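Local coordinates for protein glycosyltransferase (Streptomyces halstedii, PDB 3WAD) that is a glycosyltransferase of the GT-B fold, a two-domain architecture in which Rossmann-like domains face each other across a cleft, at residues 406-409 and 410-413; 399-402 and 403-406. All coordinates share one frame; numbering follows the deposited sequence.

Interaction 1 (406-409 and 410-413); sequences VGEL and VRVA
R411 reaches back along helix 402-415 to E408 and G407, forming the polar, solvent-facing side of two successive helical turns. Its guanidinium lies over the backbone of G407, whose carbonyl O sits beneath the centre of that flat group, 3.7 Å from R411 CZ. Glycine suits this place because, having no side chain, it lets the guanidinium settle close to the main chain. G407 O accepts a hydrogen bond from R411 N at 3.1 Å, while the guanidinium only packs over it. E408 bends sharply at its second torsion (chi2 -82°), which folds its carboxylate toward the arginine. The resulting salt bridge, E408 OE1 to R411 NH1, measures 2.6 Å, but NH1 is modelled too close to a neighbouring atom, which leaves its place, and this length, less sure. As modelled, carboxylate and guanidinium planes stand 86° apart, far from coplanar; R415 offers E408 a second, long and weak ion pair.

Along the helix, successive N-H groups bond four residues back, with V410 N to V406 O at 2.9 Å and A413 N to L409 O at 3.0 Å. V406 CG1 and V410 CG2 are only loosely apposed, 4.4 Å apart; tighter burial comes from beyond the helix, where V406, L409, V412 and A413 meet the protein. L409 packs on L126, I128 and L20, V412 on L126 and P146, and V406 on A23, L24 and A27, while A413 touches L126 and M1, its small side chain suiting this buried place. Charged outside and aliphatic inside, this is an amphipathic helix, and its seat on the N-terminal half's parallel sheet is the C-terminal helix crossing back characteristic of GT-B proteins.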
loop_
_atom_site.group_PDB
_atom_site.type_symbol
_atom_site.label_atom_id
_atom_site.label_comp_id
_atom_site.label_asym_id
_atom_site.label_seq_id
_atom_site.Cartn_x
_atom_site.Cartn_y
_atom_site.Cartn_z
ATOM N N VAL B 406 -11.699 3.409 -9.792
ATOM C CA VAL B 406 -11.191 4.745 -9.538
ATOM C C VAL B 406 -11.830 5.672 -10.601
ATOM O O VAL B 406 -12.247 6.741 -10.293
ATOM C CB VAL B 406 -9.619 4.767 -9.661
ATOM C CG1 VAL B 406 -9.106 6.242 -9.741
ATOM C CG2 VAL B 406 -8.978 3.996 -8.507
ATOM N N GLY B 407 -11.971 5.195 -11.840
ATOM C CA GLY B 407 -12.529 6.036 -12.903
ATOM C C GLY B 407 -13.963 6.393 -12.598
ATOM O O GLY B 407 -14.342 7.501 -12.799
ATOM N N GLU B 408 -14.744 5.456 -12.042
ATOM C CA GLU B 408 -16.089 5.804 -11.583
ATOM C C GLU B 408 -16.097 6.741 -10.426
ATOM O O GLU B 408 -16.999 7.567 -10.284
ATOM C CB GLU B 408 -16.879 4.555 -11.158
ATOM C CG GLU B 408 -17.026 3.586 -12.216
ATOM C CD GLU B 408 -18.172 3.917 -13.161
ATOM O OE1 GLU B 408 -18.778 5.038 -13.109
ATOM O OE2 GLU B 408 -18.421 3.036 -14.022
ATOM N N LEU B 409 -15.122 6.590 -9.518
ATOM C CA LEU B 409 -15.134 7.423 -8.352
ATOM C C LEU B 409 -14.816 8.886 -8.763
ATOM O O LEU B 409 -15.246 9.824 -8.117
ATOM C CB LEU B 409 -14.082 6.906 -7.319
ATOM C CG LEU B 409 -14.508 5.589 -6.612
ATOM C CD1 LEU B 409 -13.404 5.080 -5.697
ATOM C CD2 LEU B 409 -15.796 5.749 -5.859
ATOM N N VAL B 410 -13.962 9.035 -9.772
ATOM C CA VAL B 410 -13.641 10.375 -10.312
ATOM C C VAL B 410 -14.924 10.910 -10.953
ATOM O O VAL B 410 -15.198 12.085 -10.788
ATOM C CB VAL B 410 -12.447 10.323 -11.300
ATOM C CG1 VAL B 410 -12.330 11.596 -12.193
ATOM C CG2 VAL B 410 -11.109 10.114 -10.536
ATOM N N ARG B 411 -15.716 10.062 -11.642
ATOM C CA ARG B 411 -17.002 10.562 -12.220
ATOM C C ARG B 411 -17.958 10.943 -11.129
ATOM O O ARG B 411 -18.732 11.850 -11.314
ATOM C CB ARG B 411 -17.627 9.581 -13.209
ATOM C CG ARG B 411 -16.773 9.483 -14.529
ATOM C CD ARG B 411 -17.377 8.609 -15.603
ATOM N NE ARG B 411 -16.377 7.663 -16.137
ATOM C CZ ARG B 411 -16.266 6.376 -15.775
ATOM N NH1 ARG B 411 -17.094 5.853 -14.871
ATOM N NH2 ARG B 411 -15.329 5.599 -16.316
ATOM N N VAL B 412 -17.919 10.268 -9.967
ATOM C CA VAL B 412 -18.768 10.694 -8.822
ATOM C C VAL B 412 -18.333 12.039 -8.337
ATOM O O VAL B 412 -19.184 12.885 -8.056
ATOM C CB VAL B 412 -18.751 9.752 -7.516
ATOM C CG1 VAL B 412 -19.308 10.503 -6.250
ATOM C CG2 VAL B 412 -19.588 8.578 -7.740
ATOM N N ALA B 413 -17.025 12.253 -8.163
ATOM C CA ALA B 413 -16.654 13.545 -7.577
ATOM C C ALA B 413 -16.893 14.653 -8.612
ATOM O O ALA B 413 -17.232 15.767 -8.225
ATOM C CB ALA B 413 -15.259 13.585 -7.085
#

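Interaction 2 (399-402 and 403-406); sequences LPSL and TETV
S401 and E404 exchange bonds at the start of helix 402-415 in a capping box. The stronger half is E404 N to S401 OG, 3.0 Å and nearly straight at 167°. S401 sets its hydroxyl between its own N and carbonyl carbon (chi1 82°), from where OG can accept an amide of the first turn, which has no helical carbonyl before it. Serine is short enough for this role. In return the carboxylate of E404, carried on an extended chain, receives S401 N at OE2, a weak bond of 3.4 Å. Its negative charge near the N-terminal end of the helix would probably be favoured by the helix dipole.

Backbone and hydroxyl bonds continue the first turn. S401 O is held twice by T405, through N at 3.0 Å and through OG1 at 2.9 Å, the two donors coming from opposite faces of the carbonyl plane. The hydroxyl donor stands well above that plane. T405 OG1 lies beside its own backbone N (chi1 -58°), facing the preceding turn, and so threonine spends its polar branch within the helix. Next, V406 N reaches L402 O at 2.8 Å.

Van der Waals contacts fill in around the cap. P400 lays CB against E404 OE1 at 3.4 Å, and proline's fixed phi suits the residue just before the N-cap; V406 CG2 comes to 3.4 Å from L402 O.

The turn joins the loop after helix 384-397 to helix 402-415. L402 is buried against P19 and A23 of helix 18-27, M224, and T26 of the second subunit, and T403 packs on T403 of that subunit. P400 bonds through its backbone to R225, in the loop that follows strand 221-222, the outermost strand of the seven-stranded sheet within this chain.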
loop_
_atom_site.group_PDB
_atom_site.type_symbol
_atom_site.label_atom_id
_atom_site.label_comp_id
_atom_site.label_asym_id
_atom_site.label_seq_id
_atom_site.Cartn_x
_atom_site.Cartn_y
_atom_site.Cartn_z
ATOM N N LEU B 399 -15.486 -8.629 -13.251
ATOM C CA LEU B 399 -16.008 -7.411 -12.625
ATOM C C LEU B 399 -15.120 -6.167 -12.810
ATOM O O LEU B 399 -13.960 -6.268 -13.147
ATOM C CB LEU B 399 -16.299 -7.640 -11.118
ATOM C CG LEU B 399 -17.414 -8.615 -10.777
ATOM C CD1 LEU B 399 -17.374 -8.907 -9.206
ATOM C CD2 LEU B 399 -18.729 -7.936 -11.158
ATOM N N PRO B 400 -15.634 -4.970 -12.520
ATOM C CA PRO B 400 -14.725 -3.879 -12.882
ATOM C C PRO B 400 -13.449 -3.821 -12.002
ATOM O O PRO B 400 -13.506 -3.963 -10.763
ATOM C CB PRO B 400 -15.553 -2.628 -12.738
ATOM C CG PRO B 400 -17.000 -3.063 -12.544
ATOM C CD PRO B 400 -16.991 -4.526 -12.168
ATOM N N SER B 401 -12.321 -3.669 -12.679
ATOM C CA SER B 401 -11.019 -3.652 -12.103
ATOM C C SER B 401 -10.947 -2.494 -11.124
ATOM O O SER B 401 -11.779 -1.585 -11.173
ATOM C CB SER B 401 -9.996 -3.440 -13.226
ATOM O OG SER B 401 -9.945 -2.064 -13.506
ATOM N N LEU B 402 -9.947 -2.465 -10.241
ATOM C CA LEU B 402 -9.844 -1.276 -9.377
ATOM C C LEU B 402 -9.575 0.037 -10.157
ATOM O O LEU B 402 -10.084 1.089 -9.779
ATOM C CB LEU B 402 -8.793 -1.460 -8.236
ATOM C CG LEU B 402 -9.238 -2.010 -6.856
ATOM C CD1 LEU B 402 -10.459 -2.824 -7.005
ATOM C CD2 LEU B 402 -8.123 -2.914 -6.339
ATOM N N THR B 403 -8.736 -0.018 -11.195
ATOM C CA THR B 403 -8.508 1.148 -12.057
ATOM C C THR B 403 -9.836 1.687 -12.687
ATOM O O THR B 403 -10.164 2.846 -12.490
ATOM C CB THR B 403 -7.527 0.792 -13.158
ATOM O OG1 THR B 403 -6.346 0.272 -12.534
ATOM C CG2 THR B 403 -7.136 2.021 -13.911
ATOM N N GLU B 404 -10.644 0.821 -13.308
ATOM C CA GLU B 404 -12.002 1.218 -13.730
ATOM C C GLU B 404 -12.840 1.838 -12.591
ATOM O O GLU B 404 -13.666 2.753 -12.785
ATOM C CB GLU B 404 -12.776 -0.012 -14.170
ATOM C CG GLU B 404 -12.426 -0.663 -15.458
ATOM C CD GLU B 404 -13.425 -1.789 -15.783
ATOM O OE1 GLU B 404 -14.707 -1.530 -15.869
ATOM O OE2 GLU B 404 -12.923 -2.928 -15.922
ATOM N N THR B 405 -12.679 1.305 -11.370
ATOM C CA THR B 405 -13.464 1.804 -10.235
ATOM C C THR B 405 -13.020 3.190 -9.786
ATOM O O THR B 405 -13.856 4.045 -9.386
ATOM C CB THR B 405 -13.391 0.822 -9.013
ATOM O OG1 THR B 405 -13.881 -0.475 -9.448
ATOM C CG2 THR B 405 -14.211 1.372 -7.943
ATOM N N VAL B 406 -11.699 3.409 -9.792
ATOM C CA VAL B 406 -11.191 4.745 -9.538
ATOM C C VAL B 406 -11.830 5.672 -10.601
ATOM O O VAL B 406 -12.247 6.741 -10.293
ATOM C CB VAL B 406 -9.619 4.767 -9.661
ATOM C CG1 VAL B 406 -9.106 6.242 -9.741
ATOM C CG2 VAL B 406 -8.978 3.996 -8.507
#

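Overall arrangement
Interactions 1 and 2 are consecutive sections of one helix, 402-415, with centres about 10 Å apart, and V406 belongs to both. Interaction 2 starts the helix and fixes its first turn; interaction 1 carries it onward to the last residues before its end. Helix 18-27 borders both, through L402 and V406 at the start and V406 and L409 farther on; L409 touches both this helix and strand 126-130, and V412 and A413 continue onto the strand. The second subunit meets the first turn at L402 and T403, and no other chain touches 406-413. The two contacts lie about 18 Å (interaction 2) and 22 Å (interaction 1) from the chain centre, measured from their own centres.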